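PDB 5HC8: prenyltransference for protein from Lavandula lanata, which catalyses the head-to-middle condensation of two dimethylallyl diphosphate molecules to lavandulyl diphosphate, as a cis-prenyltransferase-fold enzyme. Local coordinates for the interface of chains A and B. Sequence-based numbering; all coordinates share one arbitrary frame. Chains: chain A/B, prenyltransference for protein.

The interface of chains A and B. Residues chain A 209-210, 242-243; chain B 68, 201-202.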
ATOM      1  N   PRO A 209      -4.110   0.746   4.658  1.00 21.03           N
ATOM      2  CA  PRO A 209      -5.035  -0.362   4.374  1.00 22.06           C
ATOM      3  C   PRO A 209      -6.381   0.124   3.826  1.00 22.43           C
ATOM      4  O   PRO A 209      -6.922  -0.546   2.968  1.00 23.48           O
ATOM      5  CB  PRO A 209      -5.211  -1.085   5.744  1.00 21.93           C
ATOM      6  CG  PRO A 209      -4.775  -0.090   6.777  1.00 24.57           C
ATOM      7  CD  PRO A 209      -3.787   0.828   6.095  1.00 24.53           C
ATOM      8  N   PHE A 210      -6.821   1.315   4.221  1.00 24.60           N
ATOM      9  CA  PHE A 210      -8.164   1.827   3.775  1.00 23.65           C
ATOM     10  C   PHE A 210      -8.143   3.176   3.167  1.00 24.77           C
ATOM     11  O   PHE A 210      -9.186   3.709   2.833  1.00 23.79           O
ATOM     12  CB  PHE A 210      -9.217   1.691   4.907  1.00 25.92           C
ATOM     13  CG  PHE A 210      -9.466   0.212   5.304  1.00 27.88           C
ATOM     14  CD1 PHE A 210     -10.219  -0.609   4.489  1.00 30.22           C
ATOM     15  CD2 PHE A 210      -8.888  -0.295   6.434  1.00 32.22           C
ATOM     16  CE1 PHE A 210     -10.429  -1.939   4.819  1.00 36.37           C
ATOM     17  CE2 PHE A 210      -9.075  -1.638   6.775  1.00 34.15           C
ATOM     18  CZ  PHE A 210      -9.836  -2.430   5.975  1.00 31.16           C
ATOM     19  N   PHE A 242     -14.876  -0.272   4.256  1.00 52.43           N
ATOM     20  CA  PHE A 242     -13.918  -0.933   5.201  1.00 53.07           C
ATOM     21  C   PHE A 242     -14.044  -2.505   5.349  1.00 53.34           C
ATOM     22  O   PHE A 242     -13.817  -3.019   6.470  1.00 46.40           O
ATOM     23  CB  PHE A 242     -14.009  -0.298   6.632  1.00 53.09           C
ATOM     24  CG  PHE A 242     -13.873   1.227   6.674  1.00 60.28           C
ATOM     25  CD1 PHE A 242     -12.617   1.841   6.650  1.00 54.98           C
ATOM     26  CD2 PHE A 242     -15.024   2.057   6.791  1.00 68.37           C
ATOM     27  CE1 PHE A 242     -12.507   3.243   6.698  1.00 62.62           C
ATOM     28  CE2 PHE A 242     -14.918   3.457   6.856  1.00 66.98           C
ATOM     29  CZ  PHE A 242     -13.657   4.053   6.807  1.00 67.51           C
ATOM     30  N   GLY A 243     -14.396  -3.246   4.261  1.00 53.54           N
ATOM     31  CA  GLY A 243     -14.525  -4.784   4.231  1.00 55.46           C
ATOM     32  C   GLY A 243     -15.898  -5.426   4.598  1.00 55.76           C
ATOM     33  O   GLY A 243     -16.275  -6.606   4.258  1.00 40.42           O
TER
ATOM     34  N   GLN B  68     -11.759  -8.470   7.723  1.00 30.18           N
ATOM     35  CA  GLN B  68     -12.931  -7.600   7.726  1.00 33.40           C
ATOM     36  C   GLN B  68     -14.209  -8.223   7.184  1.00 35.78           C
ATOM     37  O   GLN B  68     -15.318  -7.981   7.710  1.00 34.79           O
ATOM     38  CB  GLN B  68     -12.603  -6.305   6.952  1.00 36.96           C
ATOM     39  CG  GLN B  68     -11.607  -5.345   7.643  1.00 41.34           C
ATOM     40  CD  GLN B  68     -10.144  -5.852   7.734  1.00 46.58           C
ATOM     41  OE1 GLN B  68      -9.663  -6.594   6.859  1.00 25.88           O
ATOM     42  NE2 GLN B  68      -9.461  -5.516   8.858  1.00 51.53           N
ATOM     43  N   SER B 201      -7.961  -1.914   0.814  1.00 21.40           N
ATOM     44  CA  SER B 201      -8.855  -2.678   1.699  1.00 22.78           C
ATOM     45  C   SER B 201      -8.198  -3.742   2.581  1.00 21.84           C
ATOM     46  O   SER B 201      -8.786  -4.779   2.889  1.00 20.67           O
ATOM     47  CB  SER B 201     -10.027  -3.305   0.927  1.00 23.07           C
ATOM     48  OG  SER B 201     -10.647  -2.320   0.126  1.00 25.40           O
ATOM     49  N   ASN B 202      -6.973  -3.464   2.994  1.00 20.62           N
ATOM     50  CA  ASN B 202      -6.190  -4.276   3.906  1.00 23.84           C
ATOM     51  C   ASN B 202      -5.743  -5.582   3.248  1.00 24.02           C
ATOM     52  O   ASN B 202      -5.597  -6.652   3.885  1.00 22.26           O
ATOM     53  CB  ASN B 202      -6.849  -4.418   5.303  1.00 23.97           C
ATOM     54  CG  ASN B 202      -5.945  -5.098   6.284  1.00 23.66           C
ATOM     55  OD1 ASN B 202      -4.755  -4.819   6.347  1.00 22.87           O
ATOM     56  ND2 ASN B 202      -6.488  -6.050   7.015  1.00 24.36           N
TER
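A:Phe210 pushes its ring into a corner formed by B:Ser201, B:Asn202 and B:Gln68, and most of the apolar contact gathers on this ring. CE1 on its rim lies 3.6 Å from CA of B:Ser201, and CZ reaches CB of B:Asn202 at 3.7 Å. The backbone of B:Ser201 and B:Asn202 runs over one ring face, offset toward its rim, while CB of A:Phe242, a poorly ordered residue, lies over the rim of the other. With CG of A:Phe210 anti to its own carbonyl carbon (chi1 -63°), the ring is directed at B:Gln68. The side chains of A:Phe210 and B:Gln68 meet tip to tip, CZ of A:Phe210 standing 3.8 Å from CG of B:Gln68, whose CD lies in plane at the ring edge, the amide plane turned 72° from the ring. An alanine here would probably open a gap beside the B:Ser201 and B:Asn202 backbone and leave CG of B:Gln68 without this packing partner. Beside the ring, CB of A:Pro209 packs on CB of B:Asn202 at 3.7 Å, and CA of A:Gly243 rests against CB of B:Gln68.

Polar contact across the interface includes the amide N of B:Asn202, which donates to the carbonyl O of A:Pro209 (2.9 Å) in a bent bond, 134° at the hydrogen. Within chain B, ND2 of B:Asn202 gives a nearly straight bond to OE1 of B:Gln68 (3.2 Å), tying together two side chains that both touch A:Phe210. B:Ser201 also lines the ISY pocket.

The patch, repeated with chains exchanged in this two-fold dimer, joins chain A's loop before strand 212-215 and segment after helix 225-237 to chain B's 3-10 helix 68-71 and loop after strand 190-193.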